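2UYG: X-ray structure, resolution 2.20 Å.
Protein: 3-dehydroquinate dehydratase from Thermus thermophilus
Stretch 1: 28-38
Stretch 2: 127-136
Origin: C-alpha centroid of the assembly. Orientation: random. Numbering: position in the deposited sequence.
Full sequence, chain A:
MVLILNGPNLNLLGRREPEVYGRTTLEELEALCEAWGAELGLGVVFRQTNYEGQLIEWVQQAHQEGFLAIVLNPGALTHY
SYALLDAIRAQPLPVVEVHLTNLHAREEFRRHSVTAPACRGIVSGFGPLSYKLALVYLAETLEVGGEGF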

# COMPACT_ATOMS: atom_id res chain seq x y z
N GLU A 28 24.27 31.53 17.06
CA GLU A 28 24.18 31.22 18.49
C GLU A 28 24.27 29.73 18.72
O GLU A 28 24.93 29.31 19.65
CB GLU A 28 22.88 31.81 19.11
CG GLU A 28 22.88 33.35 19.15
CD GLU A 28 21.48 33.89 19.16
OE1 GLU A 28 20.53 33.13 18.97
OE2 GLU A 28 21.31 35.07 19.43
N LEU A 29 23.72 28.92 17.82
CA LEU A 29 23.88 27.47 17.95
C LEU A 29 25.38 27.05 17.99
O LEU A 29 25.76 26.26 18.85
CB LEU A 29 23.22 26.72 16.79
CG LEU A 29 22.49 25.44 17.11
CD1 LEU A 29 22.25 24.65 15.84
CD2 LEU A 29 23.10 24.62 18.11
N GLU A 30 26.22 27.53 17.05
CA GLU A 30 27.63 27.16 17.07
C GLU A 30 28.27 27.59 18.40
O GLU A 30 29.08 26.84 18.97
CB GLU A 30 28.48 27.77 15.94
CG GLU A 30 27.68 28.13 14.69
CD GLU A 30 28.52 28.74 13.57
OE1 GLU A 30 27.82 29.18 12.53
OE2 GLU A 30 29.81 28.77 13.84
N ALA A 31 27.91 28.77 18.88
CA ALA A 31 28.60 29.33 20.03
C ALA A 31 28.27 28.45 21.22
O ALA A 31 29.15 28.09 21.95
CB ALA A 31 28.20 30.82 20.27
N LEU A 32 27.00 28.03 21.32
CA LEU A 32 26.57 27.06 22.32
C LEU A 32 27.33 25.73 22.21
O LEU A 32 27.82 25.20 23.19
CB LEU A 32 25.11 26.81 22.12
CG LEU A 32 24.02 27.44 22.99
CD1 LEU A 32 24.49 28.49 23.92
CD2 LEU A 32 22.86 27.86 22.11
N CYS A 33 27.41 25.20 21.00
CA CYS A 33 28.12 23.98 20.81
C CYS A 33 29.61 24.13 21.20
O CYS A 33 30.15 23.22 21.80
CB CYS A 33 27.97 23.48 19.36
SG CYS A 33 26.33 22.92 18.80
N GLU A 34 30.29 25.22 20.83
CA GLU A 34 31.68 25.51 21.27
C GLU A 34 31.79 25.49 22.81
O GLU A 34 32.70 24.90 23.35
CB GLU A 34 32.21 26.87 20.73
CG GLU A 34 32.78 27.89 21.79
CD GLU A 34 32.09 29.29 21.84
OE1 GLU A 34 32.48 30.21 21.02
OE2 GLU A 34 31.20 29.53 22.72
N ALA A 35 30.85 26.13 23.50
CA ALA A 35 30.98 26.24 24.94
C ALA A 35 30.69 24.87 25.57
O ALA A 35 31.35 24.45 26.54
CB ALA A 35 30.03 27.36 25.47
N TRP A 36 29.76 24.11 25.01
CA TRP A 36 29.45 22.79 25.55
C TRP A 36 30.61 21.83 25.36
O TRP A 36 30.97 21.02 26.24
CB TRP A 36 28.21 22.20 24.88
CG TRP A 36 26.94 22.82 25.33
CD1 TRP A 36 26.64 23.26 26.61
CD2 TRP A 36 25.78 23.11 24.54
NE1 TRP A 36 25.38 23.80 26.64
CE2 TRP A 36 24.82 23.73 25.40
CE3 TRP A 36 25.43 22.87 23.19
CZ2 TRP A 36 23.54 24.13 24.96
CZ3 TRP A 36 24.15 23.29 22.75
CH2 TRP A 36 23.24 23.93 23.63
N GLY A 37 31.21 21.89 24.19
CA GLY A 37 32.34 21.01 23.92
C GLY A 37 33.42 21.35 24.95
O GLY A 37 33.91 20.46 25.63
N ALA A 38 33.73 22.64 25.04
CA ALA A 38 34.79 23.15 25.86
C ALA A 38 34.53 22.88 27.31
O ALA A 38 35.44 22.38 27.98
CB ALA A 38 34.99 24.66 25.64
N GLY A 127 15.37 20.91 20.77
CA GLY A 127 16.01 22.16 20.31
C GLY A 127 17.54 22.13 20.32
O GLY A 127 18.19 21.14 20.03
N PRO A 128 18.17 23.25 20.64
CA PRO A 128 19.62 23.31 20.65
C PRO A 128 20.27 22.19 21.52
O PRO A 128 21.36 21.63 21.31
CB PRO A 128 19.89 24.69 21.24
CG PRO A 128 18.80 25.47 20.83
CD PRO A 128 17.54 24.57 20.93
N LEU A 129 19.55 21.87 22.57
CA LEU A 129 19.99 20.83 23.47
C LEU A 129 20.12 19.45 22.83
O LEU A 129 20.74 18.61 23.41
CB LEU A 129 19.01 20.78 24.66
CG LEU A 129 19.15 22.01 25.55
CD1 LEU A 129 17.97 22.10 26.46
CD2 LEU A 129 20.44 21.95 26.39
N SER A 130 19.52 19.17 21.67
CA SER A 130 19.82 17.88 20.99
C SER A 130 21.32 17.81 20.65
O SER A 130 21.89 16.70 20.61
CB SER A 130 19.07 17.68 19.63
OG SER A 130 17.70 17.80 19.74
N TYR A 131 21.91 18.97 20.32
CA TYR A 131 23.37 19.05 20.03
C TYR A 131 24.16 18.79 21.27
O TYR A 131 25.14 17.98 21.30
CB TYR A 131 23.79 20.39 19.35
CG TYR A 131 23.23 20.53 17.97
CD1 TYR A 131 21.85 20.84 17.76
CD2 TYR A 131 24.06 20.44 16.83
CE1 TYR A 131 21.30 20.99 16.42
CE2 TYR A 131 23.54 20.64 15.53
CZ TYR A 131 22.16 20.89 15.34
OH TYR A 131 21.71 21.08 14.08
N LYS A 132 23.72 19.42 22.33
CA LYS A 132 24.33 19.17 23.67
C LYS A 132 24.43 17.74 24.02
O LYS A 132 25.51 17.22 24.43
CB LYS A 132 23.49 19.81 24.78
CG LYS A 132 24.31 20.49 25.82
CD LYS A 132 24.44 19.86 27.14
CE LYS A 132 23.96 20.80 28.21
NZ LYS A 132 24.96 20.96 29.20
N LEU A 133 23.27 17.09 23.95
CA LEU A 133 23.25 15.71 24.35
C LEU A 133 24.15 14.81 23.48
O LEU A 133 24.76 13.81 24.01
CB LEU A 133 21.83 15.10 24.34
CG LEU A 133 20.56 15.70 24.95
CD1 LEU A 133 19.44 14.66 25.10
CD2 LEU A 133 20.66 16.58 26.12
N ALA A 134 24.23 15.15 22.17
CA ALA A 134 25.16 14.40 21.29
C ALA A 134 26.60 14.55 21.80
O ALA A 134 27.35 13.62 21.77
CB ALA A 134 25.08 14.90 19.83
N LEU A 135 26.96 15.75 22.23
CA LEU A 135 28.33 16.00 22.75
C LEU A 135 28.62 15.25 24.04
O LEU A 135 29.69 14.65 24.19
CB LEU A 135 28.59 17.49 22.84
CG LEU A 135 28.58 18.19 21.47
CD1 LEU A 135 28.54 19.71 21.59
CD2 LEU A 135 29.74 17.74 20.55
N VAL A 136 27.64 15.10 24.91
CA VAL A 136 27.86 14.33 26.15
C VAL A 136 28.10 12.89 25.86
O VAL A 136 29.07 12.27 26.38
CB VAL A 136 26.74 14.56 27.25
CG1 VAL A 136 25.47 14.59 26.66
CG2 VAL A 136 26.75 13.43 28.33

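The aliphatic stem of a lysine lies flat on an indole in this contact, closer than such pairs usually sit: Lys132 CG is 3.3 Å from Trp36 CD2 and stands over the five-membered ring, 13° off the ring normal, in a CH-pi contact. The pairing illustrates a general point, that lysine can serve a helix interface as a hydrocarbon. CG of Lys132 makes the closest approach, and the rest of the chain runs on along the same side of the indole, with Lys132 CE 3.7 Å from Trp36 NE1. None of the four chi angles of Lys132 falls in a standard well.

The setting is a pair of helices more than ninety residues apart in sequence. Residues 28-38 and 129-136 run in nearly the same direction, with an angle of 26° between their axes and a closest approach of 9.8 Å. Backbone hydrogen bonds within each helix include those from Trp36 N to Leu32 O and from Leu135 N to Tyr131 O, 2.9 Å and 3.0 Å long. No hydrogen bond crosses between the stretches; side-chain packing holds them against each other.

On the first helix, Leu29, Leu32, Cys33 and Trp36 recur at intervals of three and four residues, the spacing that gathers side chains along one flank of a helix. Trp36 is covered most extensively. Besides Lys132, its ring system meets Leu129, with Trp36 CZ2 4.1 Å from Leu129 CD2, and Pro128, with Trp36 CH2 4.2 Å from Pro128 CB. The CA-to-CB bond of Leu129 points away from the first helix, yet the end of its side chain comes nearer and reaches the indole.

A second aromatic contact reverses the roles, for here the second helix supplies the ring. Leu29 CD1 sits over the face of Tyr131, 3.8 Å from Tyr131 CZ, so that a methyl group meets the pi cloud. Cys33 SG packs 3.6 Å from Tyr131 CB and approaches the same ring obliquely, its polarizable sulfur suiting an aromatic neighbour. The phenol keeps its polar end satisfied, because Tyr131 OH is hydrogen-bonded elsewhere in the structure.

Farther along, Leu135 packs beside Trp36, Cys33 and Gly37. Leu135 CD1 lies 4.1 Å from Trp36 CB, 3.9 Å from Cys33 O and 4.3 Å from Gly37 N, so one methyl touches both side chain and main chain. In the backbone register, the CA atoms of Leu29 and Pro128, of Trp36 and Lys132, and of Gly37 and Leu135 are each 6.5 Å apart.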